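Local structure of Non-sulfated chondroitin lyase E66 (Autographa californica nucleopolyhedrovirus, 3VSN) at residues A[516-522]-A[550-554]; A[427-431]-A[588-593]; A[374-379]-A[480-485]. The protein is a chondroitin lyase of the occlusion-derived virus envelope, essential for oral infectivity, which may digest the chondroitin sulfate barrier of the host's peritrophic matrix. All blocks are in the same frame, centred on the assembly; numbering follows the deposited sequence.

In the fold
All three contacts lie in the beta-rich part of the chain, away from catalytic residues such as His-246 and Tyr-254. Contacts 1 and 2 share one seven-stranded antiparallel sheet: contact 1 lays a loop on strand 550-558, whereas contact 2 sets strand 426-434 against a hairpin of a second seven-stranded sheet. Their centres are about 17 Å apart, with nearest atoms about 8 Å apart. Contact 3 joins two surface loops; its centre is about 29 Å from that of contact 1 and about 33 Å from that of contact 2. In sequence, contact 1 falls within the span bridged by contact 2, and contacts 2 and 3 interleave. A glycerol, probably from crystallisation, binds beside Asn-520.

Contact 1: residues A[516-522]-A[550-554]; sequences ITNINVP and ASACY
Ser-551 meets the 516-522 loop with both atoms of its side chain. Its CB lies 3.5 Å from Asn-520 O and also touches CG2 of Ile-519. One bond further out, OG donates to Asn-520 O over 2.6 Å; the C=O...OG angle of 135° and an approach in the carbonyl plane put the hydroxyl on a lone pair. A chi1 of 49°, with OG between the backbone N and the carbonyl carbon, turns the tip to this acceptor. OG is also an acceptor: water 2 donates to it at 3.1 Å and is itself held by Asn-520 N. A second bridge runs through water 1, which donates to Asn-520 OD1 (2.7 Å) and to Ser-551 O (2.8 Å). Deeper in, the contact turns apolar. Both methyls of Val-521 pack on Cys-553, CG1 3.4 Å from Cys-553 O and CG2 against Cys-553 CB, while Ile-516 CD1 abuts Cys-553 SG at 3.8 Å. Cys-553 O is hydrogen-bonded to Gln-538 of strand 533-540, which Val-521 and Pro-522 also touch. Strand 550-558 is interior to its antiparallel sheet, and the loop over it leads from strand 509-513 to strand 525-530 of another sheet, an inter-sheet connection as in beta-sandwich domains.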
loop_
_atom_site.group_PDB
_atom_site.type_symbol
_atom_site.label_atom_id
_atom_site.label_comp_id
_atom_site.label_asym_id
_atom_site.label_seq_id
_atom_site.Cartn_x
_atom_site.Cartn_y
_atom_site.Cartn_z
ATOM N N ILE A 516 -5.497 25.327 -20.324
ATOM C CA ILE A 516 -6.851 25.051 -20.786
ATOM C C ILE A 516 -7.524 26.401 -20.981
ATOM O O ILE A 516 -7.691 27.160 -20.032
ATOM C CB ILE A 516 -7.671 24.206 -19.780
ATOM C CG1 ILE A 516 -6.930 22.910 -19.406
ATOM C CG2 ILE A 516 -9.054 23.902 -20.356
ATOM C CD1 ILE A 516 -7.622 22.063 -18.354
ATOM N N THR A 517 -7.900 26.704 -22.217
ATOM C CA THR A 517 -8.530 27.987 -22.514
ATOM C C THR A 517 -9.766 28.163 -21.634
ATOM O O THR A 517 -10.567 27.237 -21.483
ATOM C CB THR A 517 -8.874 28.113 -24.007
ATOM O OG1 THR A 517 -7.719 27.772 -24.783
ATOM C CG2 THR A 517 -9.312 29.543 -24.351
ATOM N N ASN A 518 -9.875 29.344 -21.023
ATOM C CA ASN A 518 -10.983 29.708 -20.130
ATOM C C ASN A 518 -10.893 29.147 -18.704
ATOM O O ASN A 518 -11.835 29.283 -17.926
ATOM C CB ASN A 518 -12.351 29.398 -20.768
ATOM C CG ASN A 518 -12.576 30.165 -22.056
ATOM O OD1 ASN A 518 -12.894 29.581 -23.095
ATOM N ND2 ASN A 518 -12.399 31.478 -21.999
ATOM N N ILE A 519 -9.762 28.523 -18.377
ATOM C CA ILE A 519 -9.450 28.099 -17.009
ATOM C C ILE A 519 -8.102 28.712 -16.636
ATOM O O ILE A 519 -7.156 28.659 -17.421
ATOM C CB ILE A 519 -9.387 26.559 -16.882
ATOM C CG1 ILE A 519 -10.775 25.953 -17.128
ATOM C CG2 ILE A 519 -8.833 26.139 -15.519
ATOM C CD1 ILE A 519 -10.827 24.446 -17.030
ATOM N N ASN A 520 -8.014 29.302 -15.449
ATOM C CA ASN A 520 -6.745 29.866 -15.000
ATOM C C ASN A 520 -5.741 28.783 -14.608
ATOM O O ASN A 520 -5.980 28.006 -13.683
ATOM C CB ASN A 520 -6.940 30.848 -13.845
ATOM C CG ASN A 520 -5.681 31.628 -13.540
ATOM O OD1 ASN A 520 -4.976 31.337 -12.575
ATOM N ND2 ASN A 520 -5.356 32.595 -14.396
ATOM N N VAL A 521 -4.631 28.727 -15.335
ATOM C CA VAL A 521 -3.559 27.782 -15.037
ATOM C C VAL A 521 -2.273 28.581 -14.871
ATOM O O VAL A 521 -1.732 29.095 -15.856
ATOM C CB VAL A 521 -3.389 26.719 -16.149
ATOM C CG1 VAL A 521 -2.279 25.733 -15.793
ATOM C CG2 VAL A 521 -4.694 25.974 -16.391
ATOM N N PRO A 522 -1.785 28.703 -13.624
ATOM C CA PRO A 522 -0.584 29.494 -13.362
ATOM C C PRO A 522 0.644 28.898 -14.029
ATOM O O PRO A 522 0.663 27.705 -14.342
ATOM C CB PRO A 522 -0.436 29.412 -11.837
ATOM C CG PRO A 522 -1.811 29.097 -11.341
ATOM C CD PRO A 522 -2.365 28.171 -12.379
ATOM N N ALA A 550 -10.004 28.773 -7.228
ATOM C CA ALA A 550 -8.613 28.587 -7.643
ATOM C C ALA A 550 -8.456 27.311 -8.466
ATOM O O ALA A 550 -9.192 26.345 -8.269
ATOM C CB ALA A 550 -7.683 28.570 -6.435
ATOM N N SER A 551 -7.507 27.323 -9.399
ATOM C CA SER A 551 -7.266 26.171 -10.268
ATOM C C SER A 551 -5.782 25.989 -10.604
ATOM O O SER A 551 -5.002 26.940 -10.569
ATOM C CB SER A 551 -8.101 26.275 -11.552
ATOM O OG SER A 551 -7.979 27.555 -12.152
ATOM N N ALA A 552 -5.406 24.753 -10.922
ATOM C CA ALA A 552 -4.047 24.426 -11.333
ATOM C C ALA A 552 -4.084 23.189 -12.224
ATOM O O ALA A 552 -4.927 22.315 -12.038
ATOM C CB ALA A 552 -3.162 24.187 -10.118
ATOM N N CYS A 553 -3.174 23.115 -13.190
ATOM C CA CYS A 553 -3.193 22.018 -14.157
ATOM C C CYS A 553 -1.796 21.702 -14.664
ATOM O O CYS A 553 -1.081 22.589 -15.135
ATOM C CB CYS A 553 -4.122 22.355 -15.333
ATOM S SG CYS A 553 -4.514 20.946 -16.395
ATOM N N TYR A 554 -1.410 20.434 -14.563
ATOM C CA TYR A 554 -0.102 20.000 -15.023
ATOM C C TYR A 554 -0.154 18.549 -15.490
ATOM O O TYR A 554 -1.150 17.856 -15.281
ATOM C CB TYR A 554 0.943 20.170 -13.906
ATOM C CG TYR A 554 0.745 19.240 -12.724
ATOM C CD1 TYR A 554 1.371 17.992 -12.682
ATOM C CD2 TYR A 554 -0.065 19.608 -11.649
ATOM C CE1 TYR A 554 1.193 17.134 -11.604
ATOM C CE2 TYR A 554 -0.248 18.761 -10.565
ATOM C CZ TYR A 554 0.385 17.526 -10.549
ATOM O OH TYR A 554 0.209 16.675 -9.479
HETATM O O HOH W 1 -5.596 29.703 -10.537
HETATM O O HOH W 2 -10.116 29.311 -13.582
#

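Contact 2: residues A[427-431]-A[588-593]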
loop_
_atom_site.group_PDB
_atom_site.type_symbol
_atom_site.label_atom_id
_atom_site.label_comp_id
_atom_site.label_asym_id
_atom_site.label_seq_id
_atom_site.Cartn_x
_atom_site.Cartn_y
_atom_site.Cartn_z
ATOM N N ALA A 427 -9.215 7.180 -15.165
ATOM C CA ALA A 427 -9.474 8.523 -14.663
ATOM C C ALA A 427 -10.154 8.469 -13.304
ATOM O O ALA A 427 -10.955 7.572 -13.036
ATOM C CB ALA A 427 -10.329 9.309 -15.647
ATOM N N ILE A 428 -9.836 9.441 -12.457
ATOM C CA ILE A 428 -10.459 9.545 -11.143
ATOM C C ILE A 428 -10.886 10.988 -10.885
ATOM O O ILE A 428 -10.127 11.923 -11.130
ATOM C CB ILE A 428 -9.556 8.966 -10.021
ATOM C CG1 ILE A 428 -10.240 9.070 -8.649
ATOM C CG2 ILE A 428 -8.171 9.610 -10.020
ATOM C CD1 ILE A 428 -9.624 8.178 -7.591
ATOM N N LEU A 429 -12.124 11.146 -10.425
ATOM C CA LEU A 429 -12.739 12.450 -10.209
ATOM C C LEU A 429 -13.141 12.546 -8.748
ATOM O O LEU A 429 -13.979 11.769 -8.284
ATOM C CB LEU A 429 -13.970 12.606 -11.106
ATOM C CG LEU A 429 -14.816 13.875 -10.963
ATOM C CD1 LEU A 429 -13.993 15.128 -11.218
ATOM C CD2 LEU A 429 -16.019 13.811 -11.899
ATOM N N VAL A 430 -12.538 13.493 -8.033
ATOM C CA VAL A 430 -12.722 13.621 -6.591
ATOM C C VAL A 430 -13.298 14.989 -6.242
ATOM O O VAL A 430 -12.808 16.015 -6.714
ATOM C CB VAL A 430 -11.387 13.439 -5.825
ATOM C CG1 VAL A 430 -11.598 13.596 -4.320
ATOM C CG2 VAL A 430 -10.750 12.090 -6.141
ATOM N N TYR A 431 -14.344 14.982 -5.423
ATOM C CA TYR A 431 -14.867 16.189 -4.795
ATOM C C TYR A 431 -14.705 15.967 -3.307
ATOM O O TYR A 431 -15.274 15.027 -2.745
ATOM C CB TYR A 431 -16.342 16.381 -5.163
ATOM C CG TYR A 431 -17.052 17.585 -4.547
ATOM C CD1 TYR A 431 -16.353 18.734 -4.153
ATOM C CD2 TYR A 431 -18.442 17.583 -4.407
ATOM C CE1 TYR A 431 -17.019 19.828 -3.608
ATOM C CE2 TYR A 431 -19.115 18.670 -3.870
ATOM C CZ TYR A 431 -18.403 19.787 -3.474
ATOM O OH TYR A 431 -19.082 20.860 -2.941
ATOM N N PHE A 588 -14.306 14.631 -17.816
ATOM C CA PHE A 588 -14.681 14.909 -16.447
ATOM C C PHE A 588 -15.846 15.880 -16.533
ATOM O O PHE A 588 -15.700 16.982 -17.060
ATOM C CB PHE A 588 -13.509 15.539 -15.680
ATOM C CG PHE A 588 -12.264 14.687 -15.652
ATOM C CD1 PHE A 588 -12.064 13.758 -14.633
ATOM C CD2 PHE A 588 -11.286 14.820 -16.639
ATOM C CE1 PHE A 588 -10.916 12.972 -14.598
ATOM C CE2 PHE A 588 -10.137 14.032 -16.611
ATOM C CZ PHE A 588 -9.956 13.109 -15.590
ATOM N N ASN A 589 -17.009 15.465 -16.057
ATOM C CA ASN A 589 -18.175 16.350 -16.037
ATOM C C ASN A 589 -18.967 16.078 -14.777
ATOM O O ASN A 589 -20.011 15.425 -14.809
ATOM C CB ASN A 589 -19.049 16.175 -17.287
ATOM C CG ASN A 589 -20.124 17.248 -17.405
ATOM O OD1 ASN A 589 -19.946 18.378 -16.940
ATOM N ND2 ASN A 589 -21.245 16.901 -18.028
ATOM N N TYR A 590 -18.442 16.572 -13.661
ATOM C CA TYR A 590 -18.981 16.251 -12.346
ATOM C C TYR A 590 -20.516 16.239 -12.329
ATOM O O TYR A 590 -21.136 17.224 -12.733
ATOM C CB TYR A 590 -18.438 17.201 -11.272
ATOM C CG TYR A 590 -18.713 16.637 -9.912
ATOM C CD1 TYR A 590 -19.904 16.921 -9.251
ATOM C CD2 TYR A 590 -17.824 15.746 -9.325
ATOM C CE1 TYR A 590 -20.185 16.363 -8.017
ATOM C CE2 TYR A 590 -18.092 15.182 -8.094
ATOM C CZ TYR A 590 -19.272 15.496 -7.446
ATOM O OH TYR A 590 -19.538 14.936 -6.227
ATOM N N PRO A 591 -21.133 15.148 -11.825
ATOM C CA PRO A 591 -20.560 14.009 -11.092
ATOM C C PRO A 591 -20.008 12.851 -11.934
ATOM O O PRO A 591 -19.485 11.879 -11.373
ATOM C CB PRO A 591 -21.749 13.519 -10.260
ATOM C CG PRO A 591 -22.927 13.796 -11.130
ATOM C CD PRO A 591 -22.609 15.070 -11.872
ATOM N N TRP A 592 -20.124 12.954 -13.255
ATOM C CA TRP A 592 -19.735 11.866 -14.151
ATOM C C TRP A 592 -18.297 11.926 -14.578
ATOM O O TRP A 592 -17.731 13.004 -14.754
ATOM C CB TRP A 592 -20.657 11.833 -15.367
ATOM C CG TRP A 592 -22.054 11.423 -14.983
ATOM C CD1 TRP A 592 -23.152 12.246 -14.741
ATOM C CD2 TRP A 592 -22.536 10.061 -14.738
ATOM N NE1 TRP A 592 -24.250 11.504 -14.386
ATOM C CE2 TRP A 592 -23.949 10.185 -14.369
ATOM C CE3 TRP A 592 -21.962 8.795 -14.801
ATOM C CZ2 TRP A 592 -24.732 9.075 -14.074
ATOM C CZ3 TRP A 592 -22.759 7.684 -14.499
ATOM C CH2 TRP A 592 -24.112 7.822 -14.148
ATOM N N VAL A 593 -17.693 10.751 -14.730
ATOM C CA VAL A 593 -16.374 10.628 -15.343
ATOM C C VAL A 593 -16.449 9.524 -16.399
ATOM O O VAL A 593 -17.187 8.546 -16.228
ATOM C CB VAL A 593 -15.256 10.367 -14.294
ATOM C CG1 VAL A 593 -15.366 8.973 -13.683
ATOM C CG2 VAL A 593 -13.873 10.572 -14.905
#
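Trp-592 O takes a backbone hydrogen bond from Asn-589 N at 2.9 Å and, from across the contact, is met by the methyl CD2 of Leu-429 at 3.4 Å. The reciprocal bond from Trp-592 N to Asn-589 O closes a two-residue hairpin whose turn, with a cis peptide before Pro-591, is of type VI. Leu-429 slots in between the side chains of this hairpin. With CG anti to the backbone N (chi1 176°) it reaches out from its strand, and its two branches divide: CD1 faces Phe-588 CD1, whereas CD2 lies 3.7 Å from Tyr-590 CD2. Beside it, Ala-427 CB fills the corner formed by Phe-588 CZ and Val-593 CG2, 3.8 Å from each of these two atoms. At the other end the tyrosines make an offset edge-to-face pair. Tyr-431 presents its edge to the face of Tyr-590, with ring centroids 5.5 Å apart and planes at 81°. Tyr-590 OH reaches the edge of the Tyr-431 ring, 3.4 Å from CD2, and CE2 of Tyr-590 packs on Tyr-431 CB. Lys-443 makes cation-pi contacts with both tyrosines. Segment 427-431 and the hairpin thus meet through apolar and aromatic side chains, with the carbonyls Trp-592 O and Ile-428 O bordering the packing. The contact therefore probably depends on close apolar fit and the edge-to-face tyrosine pair rather than on direct polar bonds.

Contact 3: residues A[374-379]-A[480-485]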
loop_
_atom_site.group_PDB
_atom_site.type_symbol
_atom_site.label_atom_id
_atom_site.label_comp_id
_atom_site.label_asym_id
_atom_site.label_seq_id
_atom_site.Cartn_x
_atom_site.Cartn_y
_atom_site.Cartn_z
ATOM N N ARG A 374 14.967 5.956 -8.640
ATOM C CA ARG A 374 15.383 5.710 -7.262
ATOM C C ARG A 374 14.151 5.707 -6.367
ATOM O O ARG A 374 13.269 6.556 -6.521
ATOM C CB ARG A 374 16.360 6.789 -6.779
ATOM C CG ARG A 374 17.787 6.655 -7.292
ATOM C CD ARG A 374 18.747 7.478 -6.434
ATOM N NE ARG A 374 20.000 7.871 -7.101
ATOM C CZ ARG A 374 20.110 8.346 -8.344
ATOM N NH1 ARG A 374 19.041 8.517 -9.112
ATOM N NH2 ARG A 374 21.305 8.666 -8.824
ATOM N N ILE A 375 14.074 4.750 -5.448
ATOM C CA ILE A 375 13.005 4.770 -4.456
ATOM C C ILE A 375 13.431 5.695 -3.316
ATOM O O ILE A 375 14.175 5.301 -2.416
ATOM C CB ILE A 375 12.624 3.357 -3.943
ATOM C CG1 ILE A 375 12.191 2.464 -5.116
ATOM C CG2 ILE A 375 11.510 3.454 -2.904
ATOM C CD1 ILE A 375 11.979 1.005 -4.766
ATOM N N ILE A 376 12.975 6.938 -3.391
ATOM C CA ILE A 376 13.258 7.931 -2.363
ATOM C C ILE A 376 12.043 7.988 -1.453
ATOM O O ILE A 376 10.976 8.425 -1.881
ATOM C CB ILE A 376 13.515 9.327 -2.973
ATOM C CG1 ILE A 376 14.619 9.250 -4.037
ATOM C CG2 ILE A 376 13.844 10.345 -1.881
ATOM C CD1 ILE A 376 14.741 10.488 -4.904
ATOM N N ASN A 377 12.194 7.523 -0.214
ATOM C CA ASN A 377 11.082 7.545 0.732
ATOM C C ASN A 377 11.054 8.865 1.494
ATOM O O ASN A 377 12.052 9.583 1.530
ATOM C CB ASN A 377 11.143 6.356 1.698
ATOM C CG ASN A 377 9.763 5.865 2.117
ATOM O OD1 ASN A 377 8.742 6.488 1.814
ATOM N ND2 ASN A 377 9.729 4.737 2.820
ATOM N N TYR A 378 9.907 9.181 2.088
ATOM C CA TYR A 378 9.735 10.438 2.816
ATOM C C TYR A 378 10.433 10.414 4.173
ATOM O O TYR A 378 10.668 9.349 4.747
ATOM C CB TYR A 378 8.245 10.751 3.005
ATOM C CG TYR A 378 7.452 10.709 1.717
ATOM C CD1 TYR A 378 7.474 11.788 0.828
ATOM C CD2 TYR A 378 6.691 9.590 1.381
ATOM C CE1 TYR A 378 6.755 11.752 -0.358
ATOM C CE2 TYR A 378 5.969 9.544 0.196
ATOM C CZ TYR A 378 6.010 10.626 -0.668
ATOM O OH TYR A 378 5.299 10.583 -1.840
ATOM N N ASN A 379 10.779 11.601 4.663
ATOM C CA ASN A 379 11.171 11.784 6.055
ATOM C C ASN A 379 10.387 12.960 6.651
ATOM O O ASN A 379 9.561 13.564 5.960
ATOM C CB ASN A 379 12.698 11.949 6.196
ATOM C CG ASN A 379 13.240 13.142 5.425
ATOM O OD1 ASN A 379 12.836 14.278 5.654
ATOM N ND2 ASN A 379 14.177 12.886 4.522
ATOM N N ASP A 480 13.793 15.812 -2.719
ATOM C CA ASP A 480 14.600 15.783 -1.507
ATOM C C ASP A 480 16.014 16.163 -1.949
ATOM O O ASP A 480 16.665 15.403 -2.670
ATOM C CB ASP A 480 14.554 14.363 -0.923
ATOM C CG ASP A 480 15.382 14.199 0.348
ATOM O OD1 ASP A 480 16.389 14.914 0.539
ATOM O OD2 ASP A 480 15.027 13.313 1.155
ATOM N N THR A 481 16.475 17.337 -1.523
ATOM C CA THR A 481 17.757 17.890 -1.985
ATOM C C THR A 481 18.981 17.149 -1.440
ATOM O O THR A 481 20.098 17.395 -1.890
ATOM C CB THR A 481 17.908 19.393 -1.650
ATOM O OG1 THR A 481 17.840 19.575 -0.233
ATOM C CG2 THR A 481 16.813 20.225 -2.319
ATOM N N SER A 482 18.779 16.256 -0.472
ATOM C CA SER A 482 19.885 15.456 0.062
ATOM C C SER A 482 20.236 14.300 -0.878
ATOM O O SER A 482 21.317 13.715 -0.781
ATOM C CB SER A 482 19.574 14.939 1.474
ATOM O OG SER A 482 18.673 13.844 1.440
ATOM N N VAL A 483 19.320 13.981 -1.789
ATOM C CA VAL A 483 19.542 12.919 -2.767
ATOM C C VAL A 483 20.320 13.488 -3.949
ATOM O O VAL A 483 19.908 14.472 -4.556
ATOM C CB VAL A 483 18.207 12.297 -3.246
ATOM C CG1 VAL A 483 18.454 11.174 -4.248
ATOM C CG2 VAL A 483 17.402 11.781 -2.059
ATOM N N ASN A 484 21.457 12.878 -4.261
ATOM C CA ASN A 484 22.239 13.316 -5.408
ATOM C C ASN A 484 21.956 12.453 -6.632
ATOM O O ASN A 484 22.201 11.245 -6.630
ATOM C CB ASN A 484 23.733 13.379 -5.068
ATOM C CG ASN A 484 24.061 14.500 -4.090
ATOM O OD1 ASN A 484 24.345 14.250 -2.919
ATOM N ND2 ASN A 484 24.009 15.742 -4.565
ATOM N N THR A 485 21.385 13.084 -7.652
ATOM C CA THR A 485 21.109 12.435 -8.927
ATOM C C THR A 485 21.865 13.217 -9.992
ATOM O O THR A 485 22.543 14.196 -9.679
ATOM C CB THR A 485 19.597 12.417 -9.256
ATOM O OG1 THR A 485 19.142 13.751 -9.518
ATOM C CG2 THR A 485 18.782 11.822 -8.105
HETATM O O HOH W 3 12.506 12.339 1.154
HETATM O O HOH W 4 16.132 14.955 3.453
#
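Arg-374 offers a face of its guanidinium to a methyl group: Thr-485 CG2 sits 3.5 Å above the plane, toward the rim on the NH1 side. The threonine turns its methyl, CG2, to the arginine, while its OG1 is hydrogen-bonded to Asp-487. An extended chain from CG to NE carries the guanidinium this far, although Arg-374 also touches a crystal neighbour, which may influence its pose. Beside this pair, Ile-376 and Val-483 meet tip to tip. Ile-376 CD1 is 3.8 Å from Val-483 CG1, and the shorter branch CG2 of Ile-376 meets Val-483 CG2 at the same separation. The polar end is joined through water. With CG anti to the backbone N (chi1 179°), the carboxylate of Asp-480 extends toward the waters; its OD2 takes a bond from water 3 (2.7 Å), which donates to Asn-377 O as well. Water 4 donates to Asp-480 OD1 and accepts from Asn-379 ND2, whose amide plane stands 90° from the carboxylate; Asn-379 OD1 is hydrogen-bonded to Asn-381 N. Asp-480 OD1 is thus gripped three times, because Ser-482 also binds it through N at 2.9 Å, nearly along the C-O axis, and through OG at 2.7 Å, from above the carboxylate plane. The N-H bond makes an Asx turn, superimposed on the type I turn of 480-483; together they should fix the carboxylate's rotation. The 374-379 loop runs between strands 367-370 and 390-391, while 480-485 leads from strand 472-480 toward helix 490-496, and Phe-506 of strand 504-506 touches both Ile-376 and Thr-485.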